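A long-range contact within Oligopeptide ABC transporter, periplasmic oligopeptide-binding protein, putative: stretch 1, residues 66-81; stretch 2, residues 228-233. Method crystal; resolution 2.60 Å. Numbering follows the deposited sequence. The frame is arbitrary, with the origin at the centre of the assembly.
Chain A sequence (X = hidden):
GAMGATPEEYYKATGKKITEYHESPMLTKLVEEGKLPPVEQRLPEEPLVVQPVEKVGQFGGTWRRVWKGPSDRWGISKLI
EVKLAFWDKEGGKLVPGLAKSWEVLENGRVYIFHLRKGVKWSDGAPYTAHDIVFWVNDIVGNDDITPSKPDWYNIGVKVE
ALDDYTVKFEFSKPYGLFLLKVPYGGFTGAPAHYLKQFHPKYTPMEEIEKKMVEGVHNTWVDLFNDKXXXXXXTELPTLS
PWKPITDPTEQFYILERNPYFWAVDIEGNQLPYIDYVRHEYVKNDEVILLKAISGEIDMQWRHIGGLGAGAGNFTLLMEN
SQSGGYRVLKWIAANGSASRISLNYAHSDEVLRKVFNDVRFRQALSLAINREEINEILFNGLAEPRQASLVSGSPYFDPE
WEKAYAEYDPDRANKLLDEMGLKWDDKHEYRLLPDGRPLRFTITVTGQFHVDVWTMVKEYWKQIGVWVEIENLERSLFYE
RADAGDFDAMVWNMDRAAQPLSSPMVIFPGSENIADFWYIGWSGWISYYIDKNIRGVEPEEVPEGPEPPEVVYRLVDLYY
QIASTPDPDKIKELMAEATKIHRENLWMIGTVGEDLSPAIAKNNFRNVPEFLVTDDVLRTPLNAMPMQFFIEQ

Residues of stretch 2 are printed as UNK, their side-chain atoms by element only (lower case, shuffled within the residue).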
# COMPACT_ATOMS: atom_id res chain seq x y z
N VAL A 66 8.62 -18.44 8.10
CA VAL A 66 7.76 -19.51 7.62
C VAL A 66 6.83 -18.99 6.52
O VAL A 66 6.37 -17.85 6.58
CB VAL A 66 6.91 -20.13 8.77
CG1 VAL A 66 7.81 -20.76 9.81
CG2 VAL A 66 6.01 -19.09 9.42
N TRP A 67 6.57 -19.84 5.52
CA TRP A 67 5.59 -19.50 4.47
C TRP A 67 4.71 -20.69 4.06
O TRP A 67 4.95 -21.84 4.44
CB TRP A 67 6.29 -18.90 3.26
CG TRP A 67 6.97 -19.88 2.33
CD1 TRP A 67 7.55 -21.07 2.66
CD2 TRP A 67 7.17 -19.71 0.92
NE1 TRP A 67 8.09 -21.66 1.54
CE2 TRP A 67 7.86 -20.85 0.46
CE3 TRP A 67 6.82 -18.71 0.01
CZ2 TRP A 67 8.21 -21.02 -0.88
CZ3 TRP A 67 7.17 -18.88 -1.33
CH2 TRP A 67 7.86 -20.03 -1.76
N LYS A 68 3.69 -20.39 3.26
CA LYS A 68 2.72 -21.38 2.77
C LYS A 68 3.06 -21.91 1.36
O LYS A 68 2.15 -22.25 0.59
CB LYS A 68 1.33 -20.76 2.78
CG LYS A 68 0.82 -20.47 4.18
CD LYS A 68 -0.50 -19.72 4.17
CE LYS A 68 -1.05 -19.58 5.57
NZ LYS A 68 -2.23 -18.67 5.59
N GLY A 69 4.35 -22.01 1.04
CA GLY A 69 4.82 -22.50 -0.25
C GLY A 69 4.61 -21.52 -1.40
O GLY A 69 4.19 -20.38 -1.19
N PRO A 70 4.87 -21.98 -2.64
CA PRO A 70 4.82 -21.17 -3.86
C PRO A 70 3.62 -20.23 -3.95
O PRO A 70 3.72 -19.14 -4.50
CB PRO A 70 4.76 -22.22 -4.96
CG PRO A 70 5.56 -23.36 -4.41
CD PRO A 70 5.31 -23.36 -2.93
N SER A 71 2.49 -20.67 -3.41
CA SER A 71 1.29 -19.85 -3.26
C SER A 71 1.57 -18.51 -2.57
O SER A 71 0.95 -17.50 -2.87
CB SER A 71 0.28 -20.62 -2.42
OG SER A 71 -0.75 -19.77 -1.94
N ASP A 72 2.52 -18.53 -1.64
CA ASP A 72 2.85 -17.37 -0.82
C ASP A 72 3.95 -16.51 -1.47
O ASP A 72 4.82 -15.97 -0.80
CB ASP A 72 3.33 -17.89 0.55
CG ASP A 72 2.93 -16.99 1.70
OD1 ASP A 72 2.34 -15.90 1.48
OD2 ASP A 72 3.22 -17.40 2.84
N ARG A 73 3.87 -16.38 -2.80
CA ARG A 73 4.89 -15.73 -3.62
C ARG A 73 5.22 -14.31 -3.15
O ARG A 73 6.39 -13.97 -2.96
CB ARG A 73 4.40 -15.70 -5.08
CG ARG A 73 5.23 -14.90 -6.07
CD ARG A 73 4.63 -14.98 -7.47
NE ARG A 73 4.77 -16.31 -8.04
CZ ARG A 73 5.83 -16.77 -8.70
NH1 ARG A 73 6.90 -16.00 -8.90
NH2 ARG A 73 5.84 -18.01 -9.18
N TRP A 74 4.19 -13.50 -2.94
CA TRP A 74 4.36 -12.06 -2.72
C TRP A 74 4.94 -11.68 -1.37
O TRP A 74 5.39 -10.55 -1.19
CB TRP A 74 3.04 -11.33 -2.95
CG TRP A 74 2.55 -11.57 -4.32
CD1 TRP A 74 1.49 -12.34 -4.68
CD2 TRP A 74 3.14 -11.10 -5.53
NE1 TRP A 74 1.36 -12.36 -6.05
CE2 TRP A 74 2.37 -11.60 -6.60
CE3 TRP A 74 4.24 -10.28 -5.83
CZ2 TRP A 74 2.65 -11.31 -7.93
CZ3 TRP A 74 4.52 -10.00 -7.16
CH2 TRP A 74 3.73 -10.51 -8.19
N GLY A 75 4.93 -12.61 -0.43
CA GLY A 75 5.62 -12.42 0.82
C GLY A 75 7.12 -12.38 0.63
O GLY A 75 7.82 -11.61 1.29
N ILE A 76 7.62 -13.21 -0.28
CA ILE A 76 9.03 -13.22 -0.62
C ILE A 76 9.33 -11.96 -1.41
O ILE A 76 10.27 -11.25 -1.10
CB ILE A 76 9.43 -14.44 -1.47
CG1 ILE A 76 9.06 -15.76 -0.77
CG2 ILE A 76 10.91 -14.40 -1.80
CD1 ILE A 76 9.74 -16.00 0.56
N SER A 77 8.52 -11.68 -2.43
CA SER A 77 8.71 -10.49 -3.25
C SER A 77 8.87 -9.22 -2.41
O SER A 77 9.75 -8.42 -2.67
CB SER A 77 7.54 -10.28 -4.21
OG SER A 77 7.73 -9.08 -4.95
N LYS A 78 8.03 -9.07 -1.39
CA LYS A 78 8.05 -7.88 -0.54
C LYS A 78 9.23 -7.81 0.43
O LYS A 78 9.45 -6.78 1.05
CB LYS A 78 6.73 -7.76 0.20
CG LYS A 78 5.59 -7.38 -0.73
CD LYS A 78 4.24 -7.50 -0.05
CE LYS A 78 3.14 -6.94 -0.93
NZ LYS A 78 1.78 -7.31 -0.44
N LEU A 79 9.99 -8.90 0.56
CA LEU A 79 11.30 -8.85 1.24
C LEU A 79 12.39 -8.40 0.29
O LEU A 79 13.37 -7.79 0.71
CB LEU A 79 11.70 -10.23 1.77
CG LEU A 79 10.84 -10.82 2.88
CD1 LEU A 79 11.49 -12.10 3.38
CD2 LEU A 79 10.65 -9.82 4.01
N ILE A 80 12.20 -8.70 -0.98
CA ILE A 80 13.27 -8.84 -1.95
C ILE A 80 13.28 -7.70 -2.97
O ILE A 80 14.26 -7.52 -3.70
CB ILE A 80 13.11 -10.24 -2.61
CG1 ILE A 80 14.36 -11.06 -2.38
CG2 ILE A 80 12.67 -10.20 -4.08
CD1 ILE A 80 14.44 -11.52 -0.95
N GLU A 81 12.22 -6.91 -2.99
CA GLU A 81 11.99 -5.93 -4.03
C GLU A 81 12.94 -4.75 -3.98
O GLU A 81 13.35 -4.31 -2.91
CB GLU A 81 10.54 -5.41 -3.98
CG GLU A 81 9.58 -6.23 -4.82
CD GLU A 81 8.13 -5.97 -4.45
OE1 GLU A 81 7.77 -4.79 -4.20
OE2 GLU A 81 7.36 -6.95 -4.41
N UNK A 228 11.83 -16.00 -16.32
CA UNK A 228 11.76 -14.70 -15.68
C UNK A 228 10.99 -14.76 -14.36
O UNK A 228 10.42 -13.77 -13.94
c UNK A 228 11.34 -12.23 -16.14
o UNK A 228 12.37 -11.89 -15.55
c UNK A 228 11.14 -13.66 -16.63
n UNK A 228 10.35 -11.37 -16.39
N UNK A 229 11.00 -15.93 -13.72
CA UNK A 229 10.29 -16.16 -12.47
C UNK A 229 11.27 -16.00 -11.31
O UNK A 229 12.11 -16.88 -11.08
c UNK A 229 9.69 -17.58 -12.46
o UNK A 229 7.70 -18.45 -11.49
o UNK A 229 9.09 -17.42 -10.16
c UNK A 229 8.76 -17.83 -11.29
N UNK A 230 11.14 -14.90 -10.56
CA UNK A 230 12.07 -14.59 -9.47
C UNK A 230 12.05 -15.61 -8.33
O UNK A 230 13.01 -15.72 -7.58
c UNK A 230 10.66 -13.20 -7.90
c UNK A 230 9.35 -12.99 -8.31
c UNK A 230 11.78 -13.21 -8.89
c UNK A 230 8.31 -12.99 -7.39
c UNK A 230 8.58 -13.20 -6.05
c UNK A 230 10.91 -13.41 -6.55
c UNK A 230 9.88 -13.41 -5.63
N UNK A 231 10.94 -16.31 -8.19
CA UNK A 231 10.73 -17.27 -7.11
C UNK A 231 11.26 -18.64 -7.49
O UNK A 231 11.96 -19.27 -6.71
c UNK A 231 9.23 -17.35 -6.82
c UNK A 231 9.09 -17.52 -4.31
c UNK A 231 8.71 -18.17 -5.63
c UNK A 231 7.20 -18.31 -5.71
N UNK A 232 10.94 -19.08 -8.70
CA UNK A 232 11.22 -20.44 -9.16
C UNK A 232 12.62 -20.59 -9.76
O UNK A 232 13.28 -21.61 -9.55
o UNK A 232 9.07 -22.98 -8.81
c UNK A 232 8.27 -22.03 -8.98
c UNK A 232 8.73 -20.82 -9.79
c UNK A 232 10.19 -20.88 -10.22
o UNK A 232 7.10 -22.02 -8.53
N UNK A 233 13.06 -19.59 -10.52
CA UNK A 233 14.29 -19.72 -11.30
C UNK A 233 15.56 -19.26 -10.58
O UNK A 233 15.94 -18.10 -10.60
c UNK A 233 15.35 -19.26 -13.54
o UNK A 233 16.17 -20.14 -13.26
n UNK A 233 15.47 -18.47 -14.61
c UNK A 233 14.16 -19.01 -12.64

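Position 228 carries four side-chain atoms: two carbons in line, the second bearing one oxygen and one nitrogen, all out of reach of stretch 1. That is a carboxamide on a single methylene, and the residue is N228. It is the first residue to leave helical phi/psi after a helix, and the contact begins one step later.

Position 229 also has two carbons, but the second carries two oxygens, and both oxygens face the guanidinium of R73. Two carbons ending in a carboxylate make this D229. R73 NH1 donates to D229 OD1 at 2.9 Å and R73 NH2 to D229 OD2 at 3.0 Å, a two-pronged salt bridge. D229 OD1 also accepts from the backbone N atoms of positions 231 and 232, each at 2.9 Å, so the carboxylate that holds the arginine also ties down the turn that follows it.

Position 230 shows one carbon and then a ring of six carbons with no heteroatom, lying near I76, S77 and I80: F230. With chi1 at 82° (p), the ring reaches the helix although its CA-to-CB bond points sideways. F230 CZ lies 3.6 Å from S77 CB, F230 CE1 lies 4.1 Å from I76 CG2, which sits at the ring edge, and F230 CD1 comes within 4.4 Å of I80 CG2. The ring thus samples residues along about one turn of helix.

Position 231 has four carbons forked at the second, its branch carbons near W67, I76 and R73, which gives L231. Its CA-to-CB bond points toward stretch 1, and L231 CD1 packs against both W67 CH2 at 3.8 Å and I76 CG1 at 4.0 Å. L231 CD2 packs over one face of the R73 guanidinium, while D229 OD1 and F230 CE2 lie at its edge.

Position 232 has three carbons in a chain, the third carrying two oxygens, and approaches P70 and R73: E232. E232 OE1 is 4.3 Å from R73 NH2, beyond a salt bridge but of favourable charge, and also 4.3 Å from P70 CB.

Position 233 repeats the pattern of two carbons, the second with one oxygen and one nitrogen, out of reach of stretch 1. These atoms give N233, whose backbone N closes the turn on D229 O at 2.9 Å.

The rule to read here is an arginine used as a hub. R73 extends through t, t chi angles to meet a carboxylate at its edge and a leucine over its face, while F230 and L231 supply the apolar packing against the helix. Together the two short segments bury 429 Å², joining residues at least 150 positions apart.

Stretch 2, residues 228-233: NDFLEN
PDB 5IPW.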